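Local atomic coordinates of protein GH61E (Thielavia terrestris, PDB entry 3EJA), a protein that probably acts as a copper-dependent lytic polysaccharide monooxygenase of family AA9, oxidatively cleaving (1-4)-linked polysaccharides to yield C1 and C4 oxidation products. Residues W4-V7 / A11-Q14; H102-F105 / L109-P112; G177-T182 / Q199-A204. One frame throughout, in Å; residues are numbered along the deposited sequence.

Interaction 1 (W4-V7 / A11-Q14); sequences WPRV and ADWQ
Pro5 meets Trp13 twice, through its backbone carbonyl and through its own carbons. Trp13 N donates to Pro5 O at 2.8 Å in an almost straight bond (N-H...O 172°). With Trp13 CG beside its own backbone N (chi1 -38°), the indole turns back so that Pro5 CA lies over its six-membered ring, 3.7 Å from the centroid, a CH-pi contact. Pro5 CB extends this apolar patch, 3.7 Å from Trp13 CZ2. On the neighbouring side Asp12 OD1 reaches the edge of the Arg6 guanidinium near its plane. The salt bridge, Arg6 NE to Asp12 OD1, is long at 3.4 Å, and water 1 reinforces it, accepting from Arg6 NE at 2.7 Å and donating to Asp12 OD1. Water 2 links Val7 N to Ala11 O in the same manner.

The type II turn from Ala11 to Gln14 positions Asp12 and Trp13, and Gln14 OE1 steadies it by accepting from Ala11 N at 2.9 Å. From the adjacent strand 57-63, Trp61 makes a cation-pi contact with Arg6, while Trp4 packs edge-to-face on Phe119. The turn is fastened to edge strand 3-7 of the beta sandwich by a backbone bond and a CH-pi contact, plus a long ion pair bridged by water 1.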
loop_
_atom_site.group_PDB
_atom_site.type_symbol
_atom_site.label_atom_id
_atom_site.label_comp_id
_atom_site.label_asym_id
_atom_site.label_seq_id
_atom_site.Cartn_x
_atom_site.Cartn_y
_atom_site.Cartn_z
ATOM N N TRP A 4 -7.004 4.118 5.763
ATOM C CA TRP A 4 -7.431 3.459 4.528
ATOM C C TRP A 4 -8.475 2.383 4.925
ATOM O O TRP A 4 -8.152 1.192 4.969
ATOM C CB TRP A 4 -6.235 2.780 3.854
ATOM C CG TRP A 4 -5.236 3.664 3.151
ATOM C CD1 TRP A 4 -4.027 4.078 3.634
ATOM C CD2 TRP A 4 -5.335 4.187 1.816
ATOM N NE1 TRP A 4 -3.374 4.841 2.693
ATOM C CE2 TRP A 4 -4.149 4.918 1.565
ATOM C CE3 TRP A 4 -6.311 4.114 0.810
ATOM C CZ2 TRP A 4 -3.911 5.575 0.348
ATOM C CZ3 TRP A 4 -6.074 4.762 -0.404
ATOM C CH2 TRP A 4 -4.883 5.489 -0.619
ATOM N N PRO A 5 -9.715 2.809 5.263
ATOM C CA PRO A 5 -10.636 1.906 5.979
ATOM C C PRO A 5 -11.502 0.953 5.130
ATOM O O PRO A 5 -12.047 -0.011 5.676
ATOM C CB PRO A 5 -11.537 2.881 6.738
ATOM C CG PRO A 5 -11.640 4.088 5.814
ATOM C CD PRO A 5 -10.309 4.148 5.054
ATOM N N ARG A 6 -11.633 1.218 3.829
ATOM C CA ARG A 6 -12.642 0.541 3.002
ATOM C C ARG A 6 -12.186 0.229 1.585
ATOM O O ARG A 6 -11.389 0.972 0.992
ATOM C CB ARG A 6 -13.900 1.420 2.871
ATOM C CG ARG A 6 -14.657 1.714 4.145
ATOM C CD ARG A 6 -15.814 2.696 3.910
ATOM N NE ARG A 6 -15.359 4.077 3.756
ATOM C CZ ARG A 6 -15.540 4.827 2.669
ATOM N NH1 ARG A 6 -16.188 4.353 1.611
ATOM N NH2 ARG A 6 -15.069 6.069 2.642
ATOM N N VAL A 7 -12.740 -0.845 1.032
ATOM C CA VAL A 7 -12.591 -1.162 -0.389
ATOM C C VAL A 7 -13.972 -1.271 -1.036
ATOM O O VAL A 7 -14.939 -1.685 -0.376
ATOM C CB VAL A 7 -11.761 -2.451 -0.646
ATOM C CG1 VAL A 7 -10.268 -2.167 -0.470
ATOM C CG2 VAL A 7 -12.224 -3.608 0.253
ATOM N N ALA A 11 -18.002 -1.514 4.208
ATOM C CA ALA A 11 -17.945 -0.618 5.367
ATOM C C ALA A 11 -16.534 -0.555 5.946
ATOM O O ALA A 11 -15.653 -1.317 5.546
ATOM C CB ALA A 11 -18.932 -1.065 6.452
ATOM N N ASP A 12 -16.330 0.359 6.892
ATOM C CA ASP A 12 -15.033 0.519 7.550
ATOM C C ASP A 12 -14.583 -0.811 8.139
ATOM O O ASP A 12 -15.308 -1.426 8.926
ATOM C CB ASP A 12 -15.111 1.543 8.683
ATOM C CG ASP A 12 -15.134 2.985 8.201
ATOM O OD1 ASP A 12 -15.018 3.251 6.995
ATOM O OD2 ASP A 12 -15.268 3.864 9.085
ATOM N N TRP A 13 -13.394 -1.251 7.733
ATOM C CA TRP A 13 -12.749 -2.471 8.264
ATOM C C TRP A 13 -13.564 -3.756 8.063
ATOM O O TRP A 13 -13.452 -4.701 8.849
ATOM C CB TRP A 13 -12.344 -2.287 9.742
ATOM C CG TRP A 13 -11.837 -0.907 10.023
ATOM C CD1 TRP A 13 -12.452 0.064 10.771
ATOM C CD2 TRP A 13 -10.634 -0.320 9.512
ATOM N NE1 TRP A 13 -11.687 1.208 10.778
ATOM C CE2 TRP A 13 -10.571 1.004 10.004
ATOM C CE3 TRP A 13 -9.600 -0.788 8.689
ATOM C CZ2 TRP A 13 -9.508 1.864 9.707
ATOM C CZ3 TRP A 13 -8.538 0.070 8.391
ATOM C CH2 TRP A 13 -8.504 1.380 8.896
ATOM N N GLN A 14 -14.376 -3.791 7.009
ATOM C CA GLN A 14 -15.183 -4.978 6.724
ATOM C C GLN A 14 -14.386 -6.014 5.931
ATOM O O GLN A 14 -14.288 -7.177 6.344
ATOM C CB GLN A 14 -16.484 -4.604 6.018
ATOM C CG GLN A 14 -17.407 -5.787 5.808
ATOM C CD GLN A 14 -18.740 -5.378 5.234
ATOM O OE1 GLN A 14 -18.883 -4.290 4.666
ATOM N NE2 GLN A 14 -19.733 -6.254 5.373
HETATM O O HOH W 1 -14.695 5.714 5.808
HETATM O O HOH W 2 -14.160 -2.613 3.416
#

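Interaction 2 (H102-F105 / L109-P112); sequences HPTF and LTWP
With chi1 at -63° and chi2 at 89°, the Trp111 indole leans back beside segment 102-105 and lies alongside Pro103, both side chains pointing the same way. Two residues earlier on the same segment, the Leu109 side chain, with CG beside its own backbone N, carries CD2 to the Phe105 ring on the facing segment. Pro103 CB sits almost squarely over one face of the indole, 3.7 Å from the centroid of the six-membered ring and only 5° off its normal, a CH-pi contact. Pro103 CD comes close to Trp111 CZ3 at 3.6 Å, so the pyrrolidine spreads over the benzo part of the indole. Leu109 CD2 meets Phe105 CD1 at 3.6 Å, the methyl approaching the phenyl ring obliquely.

The two segments run roughly antiparallel and are joined by a single beta bridge, a hydrogen-bonded pair of Thr104 and Thr110, in a long loop between strands 96-100 and 118-122 of the sandwich. Thr104 N donates to Thr110 O at 2.8 Å; the return bond, Thr110 N to Thr104 O, is 3.1 Å. The threonine side chains stand near each other, with Thr110 OG1 3.4 Å from Thr104 CB. Water 3 is hydrogen-bonded to Thr104 OG1 and donates a weak bond to Thr110 O, which thereby gains a second partner.

At the end of the pairing, Pro112 CD packs on His102 O at 3.3 Å, while the imidazole of His102 is turned to Glu100, whose OE2 is hydrogen-bonded to His102 NE2. The indole of Trp111 also meets Tyr198 edge-to-face and touches Pro69; its side chain lies about 8 Å from that of His68, a ligand of the bound magnesium ion.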
loop_
_atom_site.group_PDB
_atom_site.type_symbol
_atom_site.label_atom_id
_atom_site.label_comp_id
_atom_site.label_asym_id
_atom_site.label_seq_id
_atom_site.Cartn_x
_atom_site.Cartn_y
_atom_site.Cartn_z
ATOM N N HIS A 102 3.540 9.080 -9.461
ATOM C CA HIS A 102 4.738 9.903 -9.562
ATOM C C HIS A 102 4.316 11.357 -9.493
ATOM O O HIS A 102 3.240 11.703 -9.989
ATOM C CB HIS A 102 5.468 9.628 -10.882
ATOM C CG HIS A 102 5.795 8.184 -11.096
ATOM N ND1 HIS A 102 5.274 7.448 -12.137
ATOM C CD2 HIS A 102 6.575 7.334 -10.388
ATOM C CE1 HIS A 102 5.727 6.208 -12.068
ATOM N NE2 HIS A 102 6.518 6.112 -11.016
ATOM N N PRO A 103 5.149 12.207 -8.874
ATOM C CA PRO A 103 4.865 13.634 -8.814
ATOM C C PRO A 103 5.120 14.313 -10.165
ATOM O O PRO A 103 5.814 13.756 -11.010
ATOM C CB PRO A 103 5.874 14.143 -7.785
ATOM C CG PRO A 103 7.029 13.201 -7.912
ATOM C CD PRO A 103 6.415 11.867 -8.194
ATOM N N THR A 104 4.543 15.496 -10.357
ATOM C CA THR A 104 4.932 16.371 -11.466
ATOM C C THR A 104 5.933 17.403 -10.941
ATOM O O THR A 104 5.840 17.844 -9.793
ATOM C CB THR A 104 3.710 17.056 -12.125
ATOM O OG1 THR A 104 2.776 16.053 -12.538
ATOM C CG2 THR A 104 4.137 17.846 -13.350
ATOM N N PHE A 105 6.894 17.773 -11.785
ATOM C CA PHE A 105 8.017 18.605 -11.359
ATOM C C PHE A 105 7.906 20.041 -11.847
ATOM O O PHE A 105 7.543 20.289 -12.990
ATOM C CB PHE A 105 9.343 17.967 -11.797
ATOM C CG PHE A 105 9.505 16.561 -11.307
ATOM C CD1 PHE A 105 10.001 16.314 -10.035
ATOM C CD2 PHE A 105 9.113 15.483 -12.097
ATOM C CE1 PHE A 105 10.122 15.013 -9.563
ATOM C CE2 PHE A 105 9.232 14.181 -11.629
ATOM C CZ PHE A 105 9.733 13.948 -10.366
ATOM N N LEU A 109 6.640 20.483 -6.143
ATOM C CA LEU A 109 6.137 19.189 -6.598
ATOM C C LEU A 109 4.627 19.132 -6.424
ATOM O O LEU A 109 4.104 19.546 -5.385
ATOM C CB LEU A 109 6.767 18.037 -5.807
ATOM C CG LEU A 109 8.291 17.928 -5.693
ATOM C CD1 LEU A 109 8.664 16.657 -4.937
ATOM C CD2 LEU A 109 8.921 17.945 -7.072
ATOM N N THR A 110 3.930 18.614 -7.431
ATOM C CA THR A 110 2.504 18.333 -7.290
ATOM C C THR A 110 2.297 16.818 -7.325
ATOM O O THR A 110 3.008 16.099 -8.033
ATOM C CB THR A 110 1.632 19.073 -8.347
ATOM O OG1 THR A 110 2.022 18.681 -9.664
ATOM C CG2 THR A 110 1.786 20.582 -8.210
ATOM N N TRP A 111 1.352 16.340 -6.521
ATOM C CA TRP A 111 1.132 14.902 -6.331
ATOM C C TRP A 111 -0.262 14.515 -6.836
ATOM O O TRP A 111 -1.236 15.220 -6.560
ATOM C CB TRP A 111 1.318 14.526 -4.855
ATOM C CG TRP A 111 2.734 14.788 -4.372
ATOM C CD1 TRP A 111 3.220 15.949 -3.829
ATOM C CD2 TRP A 111 3.842 13.874 -4.422
ATOM N NE1 TRP A 111 4.564 15.809 -3.532
ATOM C CE2 TRP A 111 4.967 14.545 -3.884
ATOM C CE3 TRP A 111 3.989 12.545 -4.852
ATOM C CZ2 TRP A 111 6.226 13.927 -3.766
ATOM C CZ3 TRP A 111 5.255 11.936 -4.741
ATOM C CH2 TRP A 111 6.343 12.628 -4.208
ATOM N N PRO A 112 -0.358 13.408 -7.604
ATOM C CA PRO A 112 -1.637 13.021 -8.200
ATOM C C PRO A 112 -2.615 12.358 -7.228
ATOM O O PRO A 112 -3.652 11.844 -7.663
ATOM C CB PRO A 112 -1.222 12.045 -9.304
ATOM C CG PRO A 112 0.019 11.425 -8.787
ATOM C CD PRO A 112 0.725 12.482 -7.985
HETATM O O HOH W 3 0.824 15.583 -10.491
#

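Interaction 3 (G177-T182 / Q199-A204); sequences GAYSAT and QNPGPA
Apolar contact between Tyr179 and Pro201 carries this pairing. Pro201 CB lies over one face of the phenol ring in a CH-pi contact, 4.1 Å from the centroid and 29° off the normal, displaced toward Tyr179 CE1, which is 3.6 Å away. With chi1 at -63°, Tyr179 CG sits beside its own backbone N, which brings CE1 to Pro201 and Gly202 of segment 199-204. Backbone packing adds to this: Tyr179 CE1 approaches Gly202 N at 3.5 Å, and Gly202 CA lies at the ring edge. Glycine suits this position, since its backbone angles would jam a CB against Pro201 O, and the ring would also crowd it.

Both segments belong to the long C-terminal loop region that follows strand 151-162 and lies along the beta sandwich, with Tyr179 touching strands 72-78 and 130-140. There Tyr179 OH is hydrogen-bonded to Tyr75 OH and Glu137 OE2. Replacing Tyr179 with an alanine would probably open a gap beside Pro201 and leave Tyr75 and Glu137 without that hydroxyl.

Polar links between the segments are sparse. Water 4 accepts from Gly202 N at 2.8 Å and donates weakly to Ala178 O. Lys97 and Gln73 both hydrogen-bond to Pro201 O, fixing segment 199-204 against the sheet.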
loop_
_atom_site.group_PDB
_atom_site.type_symbol
_atom_site.label_atom_id
_atom_site.label_comp_id
_atom_site.label_asym_id
_atom_site.label_seq_id
_atom_site.Cartn_x
_atom_site.Cartn_y
_atom_site.Cartn_z
ATOM N N GLY A 177 11.506 -5.043 5.464
ATOM C CA GLY A 177 12.568 -5.582 4.635
ATOM C C GLY A 177 12.780 -4.765 3.378
ATOM O O GLY A 177 13.929 -4.487 2.997
ATOM N N ALA A 178 11.677 -4.372 2.740
ATOM C CA ALA A 178 11.721 -3.703 1.439
ATOM C C ALA A 178 12.291 -2.290 1.496
ATOM O O ALA A 178 12.898 -1.842 0.527
ATOM C CB ALA A 178 10.332 -3.675 0.811
ATOM N N TYR A 179 12.071 -1.600 2.616
ATOM C CA TYR A 179 12.429 -0.188 2.756
ATOM C C TYR A 179 13.564 0.033 3.748
ATOM O O TYR A 179 13.650 -0.642 4.780
ATOM C CB TYR A 179 11.227 0.643 3.228
ATOM C CG TYR A 179 10.039 0.684 2.287
ATOM C CD1 TYR A 179 10.166 0.334 0.934
ATOM C CD2 TYR A 179 8.790 1.098 2.746
ATOM C CE1 TYR A 179 9.062 0.382 0.069
ATOM C CE2 TYR A 179 7.686 1.157 1.888
ATOM C CZ TYR A 179 7.826 0.793 0.561
ATOM O OH TYR A 179 6.737 0.845 -0.289
ATOM N N SER A 180 14.417 1.000 3.436
ATOM C CA SER A 180 15.396 1.475 4.403
ATOM C C SER A 180 15.111 2.944 4.711
ATOM O O SER A 180 14.632 3.682 3.842
ATOM C CB SER A 180 16.806 1.298 3.828
ATOM O OG SER A 180 17.754 2.133 4.465
ATOM N N ALA A 181 15.416 3.355 5.939
ATOM C CA ALA A 181 15.198 4.739 6.381
ATOM C C ALA A 181 15.970 5.784 5.571
ATOM O O ALA A 181 15.647 6.972 5.630
ATOM C CB ALA A 181 15.505 4.885 7.876
ATOM N N THR A 182 16.981 5.353 4.818
ATOM C CA THR A 182 17.775 6.287 4.002
ATOM C C THR A 182 17.451 6.208 2.505
ATOM O O THR A 182 18.106 6.868 1.692
ATOM C CB THR A 182 19.311 6.125 4.223
ATOM O OG1 THR A 182 19.705 4.782 3.903
ATOM C CG2 THR A 182 19.703 6.459 5.662
ATOM N N GLN A 199 12.360 9.046 -6.736
ATOM C CA GLN A 199 12.560 7.619 -6.785
ATOM C C GLN A 199 11.628 6.927 -5.783
ATOM O O GLN A 199 11.898 6.945 -4.591
ATOM C CB GLN A 199 14.017 7.345 -6.440
ATOM C CG GLN A 199 14.256 6.002 -5.835
ATOM C CD GLN A 199 14.828 5.055 -6.811
ATOM O OE1 GLN A 199 15.883 4.473 -6.565
ATOM N NE2 GLN A 199 14.148 4.886 -7.949
ATOM N N ASN A 200 10.541 6.327 -6.276
ATOM C CA ASN A 200 9.606 5.589 -5.412
ATOM C C ASN A 200 10.333 4.469 -4.670
ATOM O O ASN A 200 11.143 3.765 -5.267
ATOM C CB ASN A 200 8.436 4.980 -6.200
ATOM C CG ASN A 200 7.544 6.029 -6.863
ATOM O OD1 ASN A 200 7.942 6.671 -7.841
ATOM N ND2 ASN A 200 6.329 6.179 -6.355
ATOM N N PRO A 201 10.060 4.319 -3.358
ATOM C CA PRO A 201 10.708 3.224 -2.640
ATOM C C PRO A 201 10.123 1.879 -3.036
ATOM O O PRO A 201 8.981 1.803 -3.497
ATOM C CB PRO A 201 10.422 3.533 -1.169
ATOM C CG PRO A 201 9.230 4.399 -1.173
ATOM C CD PRO A 201 9.208 5.141 -2.482
ATOM N N GLY A 202 10.917 0.831 -2.856
ATOM C CA GLY A 202 10.473 -0.519 -3.136
ATOM C C GLY A 202 10.791 -0.997 -4.543
ATOM O O GLY A 202 11.468 -0.307 -5.318
ATOM N N PRO A 203 10.306 -2.204 -4.884
ATOM C CA PRO A 203 10.556 -2.806 -6.194
ATOM C C PRO A 203 9.775 -2.122 -7.329
ATOM O O PRO A 203 8.894 -1.300 -7.072
ATOM C CB PRO A 203 10.087 -4.253 -6.000
ATOM C CG PRO A 203 9.030 -4.167 -4.938
ATOM C CD PRO A 203 9.486 -3.071 -4.013
ATOM N N ALA A 204 10.119 -2.458 -8.572
ATOM C CA ALA A 204 9.398 -1.953 -9.737
ATOM C C ALA A 204 7.953 -2.457 -9.744
ATOM O O ALA A 204 7.680 -3.555 -9.260
ATOM C CB ALA A 204 10.101 -2.389 -11.017
HETATM O O HOH W 4 13.280 0.967 -1.298
#

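Overall arrangement
From the N terminus the three contacts follow one another in series, neither nesting nor crossing. Interaction 1 closes a short loop directly after strand 3-7, folding it back on that edge strand of the three-stranded sheet. Interaction 2 closes another short loop within the connection from strand 96-100, in the five-stranded sheet, to strand 118-122, in the three-stranded one. Interaction 3 comes last, bringing together two parts of the tail after strand 151-162, with 16 residues between them. Interactions 2 and 3 meet where His102 packs on Asn200. Interaction 1 stands apart, about 10 Å from interaction 2 by nearest atoms, and across the chain's centre from interaction 3.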